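Local coordinates for protein DNA-(apurinic or apyrimidinic site) endonuclease 2 (Xenopus laevis, PDB 6WCD) that acts in DNA repair as a weak endonuclease at abasic sites and as a 3'-5' exonuclease that resects DNA ends, at residues 280-292 with 300-312. Residues are numbered along the deposited sequence; the frame is centred on the assembly and turned at random. Where two conformers were deposited one is given.
Sequences ELVESEFLDSVIM and HCPVKAFMKCQPI. With BU1 (1,4-butanediol), chain D.
Met-307 lies alongside the ring of Phe-286, and the two point the same way. In the conformer given, one of two modelled, Met-307 CG sits over one face, 4.1 Å from the centroid of the Phe-286 ring. Met-307 SD stands oblique to the same ring, a Met-aromatic contact. With chi3 bent to 65°, the CE of Met-307 turns back to 3.6 Å from CE1 of Phe-286 and also meets Leu-281. Val-282 takes the opposite ring face, and Ala-305 CB reaches CE2 of Phe-286 at 3.6 Å. An alanine in place of Phe-286 would probably open a gap between Val-282 and Met-307 and leave the Met-307 thioether freer to turn. Strands 286-291 and 303-307 form an antiparallel hairpin at the edge of one sheet of the DNase I-like fold; strand 2-7 flanks 303-307. A classic beta bulge shifts the register by one: Leu-287 N bonds Phe-306 O at 2.7 Å, while Asp-288 N reaches the same oxygen only weakly. The other sheet face is more open around Asp-288, Val-290 and Phe-306. Val-290 CG2 meets the edge of the Phe-306 ring in its plane, 4.0 Å from CE1. Near the exposed Lys-308, a water bridges Ser-284 O and Lys-308 NZ. Glu-285 OE1 lies 6.2 Å from that NZ, too far for a salt bridge, and Glu-285 OE2 instead accepts from Cys-129 N. Farther along, Gln-310 OE1 accepts a hydrogen bond from O6 of the butanediol.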
ATOM      1  N   GLU A 280      16.403   2.647   9.007  1.00 19.53           N
ATOM      2  CA  GLU A 280      16.722   3.963   9.548  1.00 22.81           C
ATOM      3  C   GLU A 280      15.470   4.825   9.749  1.00 20.69           C
ATOM      4  O   GLU A 280      15.375   5.593  10.723  1.00 20.14           O
ATOM      5  CB  GLU A 280      17.724   4.679   8.637  1.00 30.84           C
ATOM      6  CG  GLU A 280      18.332   5.913   9.273  1.00 40.38           C
ATOM      7  CD  GLU A 280      19.241   6.685   8.327  1.00 67.89           C
ATOM      8  OE1 GLU A 280      19.234   7.936   8.378  1.00 78.16           O
ATOM      9  OE2 GLU A 280      19.961   6.040   7.537  1.00 75.09           O
ATOM     10  N   LEU A 281      14.529   4.764   8.827  1.00 16.72           N
ATOM     11  CA  LEU A 281      13.282   5.515   8.942  1.00 14.77           C
ATOM     12  C   LEU A 281      12.492   5.106  10.156  1.00 18.15           C
ATOM     13  O   LEU A 281      12.022   5.959  10.916  1.00 18.39           O
ATOM     14  CB  LEU A 281      12.444   5.286   7.678  1.00 16.23           C
ATOM     15  CG  LEU A 281      11.118   6.049   7.616  1.00 15.56           C
ATOM     16  CD1 LEU A 281      11.350   7.575   7.485  1.00 16.95           C
ATOM     17  CD2 LEU A 281      10.238   5.470   6.472  1.00 14.91           C
ATOM     18  N   VAL A 282      12.308   3.816  10.365  1.00 15.13           N
ATOM     19  CA  VAL A 282      11.521   3.357  11.502  1.00 16.52           C
ATOM     20  C   VAL A 282      12.211   3.737  12.818  1.00 17.90           C
ATOM     21  O   VAL A 282      11.570   4.223  13.744  1.00 22.16           O
ATOM     22  CB  VAL A 282      11.248   1.847  11.389  1.00 16.08           C
ATOM     23  CG1 VAL A 282      10.538   1.293  12.634  1.00 20.98           C
ATOM     24  CG2 VAL A 282      10.438   1.573  10.173  1.00 16.06           C
ATOM     25  N   GLU A 283      13.529   3.511  12.922  1.00 18.26           N
ATOM     26  CA  GLU A 283      14.268   3.781  14.157  1.00 19.90           C
ATOM     27  C   GLU A 283      14.311   5.266  14.471  1.00 25.10           C
ATOM     28  O   GLU A 283      14.280   5.644  15.648  1.00 27.18           O
ATOM     29  CB  GLU A 283      15.690   3.245  14.047  1.00 23.01           C
ATOM     30  CG  GLU A 283      15.781   1.738  14.013  1.00 28.74           C
ATOM     31  CD  GLU A 283      17.208   1.221  13.724  1.00 54.34           C
ATOM     32  OE1 GLU A 283      18.076   2.030  13.330  1.00 56.89           O
ATOM     33  OE2 GLU A 283      17.447   0.007  13.875  1.00 50.49           O
ATOM     34  N   SER A 284      14.461   6.114  13.460  1.00 20.16           N
ATOM     35  CA  SER A 284      14.692   7.538  13.738  1.00 21.39           C
ATOM     36  C   SER A 284      13.463   8.419  13.558  1.00 21.06           C
ATOM     37  O   SER A 284      13.438   9.509  14.160  1.00 24.64           O
ATOM     38  CB  SER A 284      15.797   8.090  12.849  1.00 32.76           C
ATOM     39  OG  SER A 284      16.995   7.395  13.103  1.00 50.11           O
ATOM     40  N   GLU A 285      12.490   8.049  12.747  1.00 16.93           N
ATOM     41  CA  GLU A 285      11.385   8.940  12.463  1.00 16.64           C
ATOM     42  C   GLU A 285      10.029   8.440  12.920  1.00 21.27           C
ATOM     43  O   GLU A 285       9.101   9.242  12.993  1.00 22.50           O
ATOM     44  CB  GLU A 285      11.304   9.250  10.970  1.00 17.29           C
ATOM     45  CG  GLU A 285      12.644   9.826  10.392  1.00 20.68           C
ATOM     46  CD  GLU A 285      13.061  11.188  10.915  1.00 29.31           C
ATOM     47  OE1 GLU A 285      12.171  11.958  11.330  1.00 23.77           O
ATOM     48  OE2 GLU A 285      14.291  11.503  10.910  1.00 24.97           O
ATOM     49  N   PHE A 286       9.860   7.151  13.184  1.00 18.31           N
ATOM     50  CA  PHE A 286       8.557   6.678  13.626  1.00 13.33           C
ATOM     51  C   PHE A 286       8.371   6.901  15.124  1.00 14.86           C
ATOM     52  O   PHE A 286       9.298   6.755  15.922  1.00 17.73           O
ATOM     53  CB  PHE A 286       8.351   5.177  13.336  1.00 13.70           C
ATOM     54  CG  PHE A 286       7.859   4.841  11.956  1.00 14.66           C
ATOM     55  CD1 PHE A 286       8.438   5.319  10.811  1.00 15.80           C
ATOM     56  CD2 PHE A 286       6.791   3.948  11.811  1.00 14.06           C
ATOM     57  CE1 PHE A 286       7.962   4.933   9.542  1.00 16.19           C
ATOM     58  CE2 PHE A 286       6.322   3.574  10.551  1.00 16.19           C
ATOM     59  CZ  PHE A 286       6.911   4.066   9.432  1.00 14.30           C
ATOM     60  N   LEU A 287       7.131   7.249  15.494  1.00 14.82           N
ATOM     61  CA  LEU A 287       6.701   7.297  16.874  1.00 14.55           C
ATOM     62  C   LEU A 287       5.863   6.080  17.283  1.00 14.63           C
ATOM     63  O   LEU A 287       5.926   5.678  18.468  1.00 17.40           O
ATOM     64  CB  LEU A 287       5.895   8.586  17.125  1.00 16.69           C
ATOM     65  CG  LEU A 287       6.735   9.856  17.059  1.00 17.82           C
ATOM     66  CD1 LEU A 287       5.804  11.046  16.900  1.00 25.33           C
ATOM     67  CD2 LEU A 287       7.614  10.049  18.267  1.00 21.82           C
ATOM     68  N   ASP A 288       5.024   5.589  16.390  1.00 15.06           N
ATOM     69  CA  ASP A 288       4.177   4.443  16.697  1.00 15.39           C
ATOM     70  C   ASP A 288       3.630   3.888  15.400  1.00 15.21           C
ATOM     71  O   ASP A 288       3.673   4.528  14.351  1.00 13.76           O
ATOM     72  CB  ASP A 288       3.059   4.843  17.647  1.00 17.10           C
ATOM     73  CG  ASP A 288       2.453   3.663  18.441  1.00 19.90           C
ATOM     74  OD1 ASP A 288       2.854   2.476  18.294  1.00 18.56           O
ATOM     75  OD2 ASP A 288       1.558   3.969  19.289  1.00 22.66           O
ATOM     76  N   SER A 289       3.114   2.663  15.474  1.00 14.24           N
ATOM     77  CA  SER A 289       2.434   1.992  14.377  1.00 13.45           C
ATOM     78  C   SER A 289       1.401   1.104  15.027  1.00 12.87           C
ATOM     79  O   SER A 289       1.764   0.333  15.920  1.00 15.25           O
ATOM     80  CB  SER A 289       3.427   1.188  13.558  1.00 15.26           C
ATOM     81  OG  SER A 289       2.803   0.554  12.480  1.00 15.41           O
ATOM     82  N   VAL A 290       0.139   1.230  14.627  1.00 13.25           N
ATOM     83  CA  VAL A 290      -0.982   0.644  15.322  1.00 13.99           C
ATOM     84  C   VAL A 290      -1.959   0.021  14.322  1.00 14.05           C
ATOM     85  O   VAL A 290      -1.901   0.245  13.097  1.00 13.01           O
ATOM     86  CB  VAL A 290      -1.739   1.672  16.191  1.00 14.79           C
ATOM     87  CG1 VAL A 290      -0.774   2.386  17.180  1.00 18.90           C
ATOM     88  CG2 VAL A 290      -2.425   2.676  15.340  1.00 15.61           C
ATOM     89  N   ILE A 291      -2.894  -0.730  14.882  1.00 12.96           N
ATOM     90  CA  ILE A 291      -4.070  -1.274  14.202  0.53 14.78           C
ATOM     91  C   ILE A 291      -5.246  -0.394  14.611  1.00 15.17           C
ATOM     92  O   ILE A 291      -5.318   0.078  15.745  1.00 17.28           O
ATOM     93  CB  ILE A 291      -4.352  -2.742  14.600  0.53 16.67           C
ATOM     94  CG1 ILE A 291      -3.068  -3.551  14.746  0.53 14.82           C
ATOM     95  CG2 ILE A 291      -5.315  -3.394  13.601  0.53 16.83           C
ATOM     96  CD1 ILE A 291      -2.309  -3.696  13.458  0.53 15.77           C
ATOM     97  N   MET A 292      -6.209  -0.194  13.714  1.00 14.61           N
ATOM     98  CA  MET A 292      -7.432   0.582  13.984  1.00 15.08           C
ATOM     99  C   MET A 292      -8.682  -0.304  13.893  1.00 15.34           C
ATOM    100  O   MET A 292      -9.497  -0.175  12.975  1.00 14.98           O
ATOM    101  CB  MET A 292      -7.526   1.736  12.975  1.00 14.55           C
ATOM    102  CG  MET A 292      -6.333   2.690  12.893  1.00 16.85           C
ATOM    103  SD  MET A 292      -6.586   4.019  11.676  1.00 17.48           S
ATOM    104  CE  MET A 292      -7.672   5.077  12.642  1.00 20.13           C
ATOM    105  N   HIS A 300     -11.390  -5.744   6.133  1.00 13.28           N
ATOM    106  CA  HIS A 300     -10.153  -5.433   6.817  1.00 12.58           C
ATOM    107  C   HIS A 300     -10.376  -4.178   7.649  1.00 13.11           C
ATOM    108  O   HIS A 300     -11.260  -3.358   7.316  1.00 12.83           O
ATOM    109  CB  HIS A 300      -8.992  -5.122   5.864  1.00 11.80           C
ATOM    110  CG  HIS A 300      -8.621  -6.226   4.932  1.00 13.67           C
ATOM    111  ND1 HIS A 300      -7.317  -6.662   4.833  1.00 16.55           N
ATOM    112  CD2 HIS A 300      -9.313  -6.884   3.983  1.00 16.22           C
ATOM    113  CE1 HIS A 300      -7.236  -7.586   3.890  1.00 16.98           C
ATOM    114  NE2 HIS A 300      -8.432  -7.758   3.361  1.00 15.00           N
ATOM    115  N   CYS A 301      -9.529  -3.973   8.632  1.00 12.03           N
ATOM    116  CA  CYS A 301      -9.454  -2.665   9.276  1.00 11.12           C
ATOM    117  C   CYS A 301      -8.159  -1.966   8.898  1.00 12.91           C
ATOM    118  O   CYS A 301      -7.220  -2.593   8.423  1.00 13.07           O
ATOM    119  CB  CYS A 301      -9.573  -2.759  10.795  1.00 13.92           C
ATOM    120  SG  CYS A 301      -8.195  -3.506  11.631  1.00 14.66           S
ATOM    121  N   PRO A 302      -8.074  -0.656   9.080  1.00 10.57           N
ATOM    122  CA  PRO A 302      -6.849   0.056   8.739  1.00 11.78           C
ATOM    123  C   PRO A 302      -5.707  -0.202   9.712  1.00 11.20           C
ATOM    124  O   PRO A 302      -5.890  -0.646  10.857  1.00 13.20           O
ATOM    125  CB  PRO A 302      -7.250   1.537   8.842  1.00 12.14           C
ATOM    126  CG  PRO A 302      -8.737   1.536   8.867  1.00 11.45           C
ATOM    127  CD  PRO A 302      -9.124   0.233   9.541  1.00 11.48           C
ATOM    128  N   VAL A 303      -4.518   0.149   9.240  1.00 11.04           N
ATOM    129  CA  VAL A 303      -3.321   0.299  10.063  1.00 10.36           C
ATOM    130  C   VAL A 303      -2.800   1.729   9.884  1.00 11.04           C
ATOM    131  O   VAL A 303      -3.053   2.381   8.869  1.00 10.41           O
ATOM    132  CB  VAL A 303      -2.250  -0.733   9.724  1.00 12.25           C
ATOM    133  CG1 VAL A 303      -2.795  -2.141   9.989  1.00 14.84           C
ATOM    134  CG2 VAL A 303      -1.840  -0.683   8.255  1.00 13.19           C
ATOM    135  N   LYS A 304      -2.148   2.255  10.918  1.00 12.38           N
ATOM    136  CA  LYS A 304      -1.769   3.667  10.928  1.00 11.27           C
ATOM    137  C   LYS A 304      -0.408   3.836  11.573  1.00 11.23           C
ATOM    138  O   LYS A 304      -0.120   3.240  12.613  1.00 13.36           O
ATOM    139  CB  LYS A 304      -2.832   4.490  11.665  1.00 11.74           C
ATOM    140  CG  LYS A 304      -2.605   5.991  11.678  1.00 13.33           C
ATOM    141  CD  LYS A 304      -3.865   6.713  12.190  1.00 15.49           C
ATOM    142  CE  LYS A 304      -3.658   8.174  12.162  1.00 17.54           C
ATOM    143  NZ  LYS A 304      -4.966   8.783  12.617  1.00 19.26           N
ATOM    144  N   ALA A 305       0.427   4.676  10.974  1.00 11.16           N
ATOM    145  CA  ALA A 305       1.701   5.041  11.556  1.00 11.95           C
ATOM    146  C   ALA A 305       1.768   6.534  11.834  1.00 12.22           C
ATOM    147  O   ALA A 305       1.165   7.357  11.114  1.00 12.19           O
ATOM    148  CB  ALA A 305       2.854   4.654  10.671  1.00 16.58           C
ATOM    149  N   PHE A 306       2.543   6.845  12.859  1.00 12.83           N
ATOM    150  CA  PHE A 306       2.716   8.199  13.409  1.00 12.29           C
ATOM    151  C   PHE A 306       4.205   8.463  13.307  1.00 13.91           C
ATOM    152  O   PHE A 306       5.011   7.684  13.820  1.00 15.33           O
ATOM    153  CB  PHE A 306       2.247   8.281  14.870  1.00 14.14           C
ATOM    154  CG  PHE A 306       0.778   7.949  15.053  1.00 14.21           C
ATOM    155  CD1 PHE A 306       0.349   6.629  15.127  1.00 16.58           C
ATOM    156  CD2 PHE A 306      -0.172   8.944  15.200  1.00 16.58           C
ATOM    157  CE1 PHE A 306      -0.985   6.360  15.274  1.00 18.18           C
ATOM    158  CE2 PHE A 306      -1.488   8.652  15.389  1.00 20.69           C
ATOM    159  CZ  PHE A 306      -1.881   7.318  15.431  1.00 20.62           C
ATOM    160  N   MET A 307       4.576   9.556  12.646  1.00 15.27           N
ATOM    161  CA  MET A 307       5.975   9.861  12.383  0.58 14.54           C
ATOM    162  C   MET A 307       6.292  11.304  12.782  1.00 14.10           C
ATOM    163  O   MET A 307       5.426  12.172  12.750  1.00 15.83           O
ATOM    164  CB  MET A 307       6.249   9.633  10.889  0.58 18.42           C
ATOM    165  CG  MET A 307       5.790   8.224  10.419  0.58 17.03           C
ATOM    166  SD  MET A 307       5.776   8.096   8.605  0.58 20.15           S
ATOM    167  CE  MET A 307       7.531   8.287   8.275  0.58 27.24           C
ATOM    168  N   LYS A 308       7.527  11.534  13.124  1.00 15.26           N
ATOM    169  CA  LYS A 308       7.963  12.846  13.602  1.00 15.50           C
ATOM    170  C   LYS A 308       8.505  13.706  12.465  1.00 16.67           C
ATOM    171  O   LYS A 308       8.667  14.931  12.667  1.00 20.40           O
ATOM    172  CB  LYS A 308       8.958  12.707  14.750  1.00 21.72           C
ATOM    173  CG  LYS A 308      10.254  12.165  14.332  1.00 21.05           C
ATOM    174  CD  LYS A 308      11.200  11.839  15.490  1.00 24.81           C
ATOM    175  CE  LYS A 308      10.748  10.618  16.263  1.00 30.65           C
ATOM    176  NZ  LYS A 308      11.794  10.185  17.271  1.00 33.50           N
ATOM    177  N   CYS A 309       8.747  13.133  11.317  1.00 18.12           N
ATOM    178  CA  CYS A 309       9.222  13.927  10.183  1.00 20.51           C
ATOM    179  C   CYS A 309       8.109  14.792   9.603  1.00 19.77           C
ATOM    180  O   CYS A 309       6.916  14.544   9.802  1.00 20.48           O
ATOM    181  CB  CYS A 309       9.795  13.041   9.095  1.00 18.78           C
ATOM    182  SG  CYS A 309       8.717  11.703   8.551  1.00 23.96           S
ATOM    183  N   GLN A 310       8.518  15.888   8.966  1.00 17.23           N
ATOM    184  CA  GLN A 310       7.575  16.922   8.502  1.00 15.63           C
ATOM    185  C   GLN A 310       7.638  17.034   6.980  1.00 18.19           C
ATOM    186  O   GLN A 310       8.723  17.122   6.398  1.00 18.31           O
ATOM    187  CB  GLN A 310       7.887  18.260   9.143  1.00 17.93           C
ATOM    188  CG  GLN A 310       7.897  18.208  10.681  1.00 19.02           C
ATOM    189  CD  GLN A 310       6.543  17.832  11.257  1.00 18.91           C
ATOM    190  OE1 GLN A 310       5.518  18.343  10.816  1.00 21.85           O
ATOM    191  NE2 GLN A 310       6.529  16.866  12.184  1.00 18.65           N
ATOM    192  N   PRO A 311       6.509  17.035   6.311  1.00 16.39           N
ATOM    193  CA  PRO A 311       6.514  16.992   4.849  1.00 15.38           C
ATOM    194  C   PRO A 311       6.674  18.370   4.253  1.00 16.61           C
ATOM    195  O   PRO A 311       6.290  19.387   4.834  1.00 20.52           O
ATOM    196  CB  PRO A 311       5.135  16.422   4.540  1.00 18.08           C
ATOM    197  CG  PRO A 311       4.308  16.938   5.594  1.00 22.41           C
ATOM    198  CD  PRO A 311       5.147  16.900   6.844  1.00 20.52           C
ATOM    199  N   ILE A 312       7.239  18.382   3.050  1.00 16.79           N
ATOM    200  CA  ILE A 312       7.388  19.584   2.220  1.00 17.70           C
ATOM    201  C   ILE A 312       6.554  19.299   0.973  1.00 17.10           C
ATOM    202  O   ILE A 312       6.869  18.375   0.208  1.00 19.22           O
ATOM    203  CB  ILE A 312       8.835  19.859   1.849  1.00 19.08           C
ATOM    204  CG1 ILE A 312       9.707  20.119   3.090  1.00 22.38           C
ATOM    205  CG2 ILE A 312       8.904  21.053   0.928  1.00 25.72           C
ATOM    206  CD1 ILE A 312      11.175  20.094   2.771  1.00 29.20           C
TER
HETATM  207  C1  BU1 D 403       1.230  19.501   8.180  1.00 64.40           C
HETATM  208  C2  BU1 D 403       1.060  18.001   7.907  1.00 51.67           C
HETATM  209  C3  BU1 D 403       1.479  17.145   9.101  1.00 40.99           C
HETATM  210  C4  BU1 D 403       2.962  16.825   8.993  1.00 50.66           C
HETATM  211  O5  BU1 D 403       2.471  19.965   7.707  1.00 50.27           O
HETATM  212  O6  BU1 D 403       3.545  16.372  10.197  1.00 21.86           O
HETATM  213  O   HOH W   1      14.854  10.497  16.232  1.00 34.24           O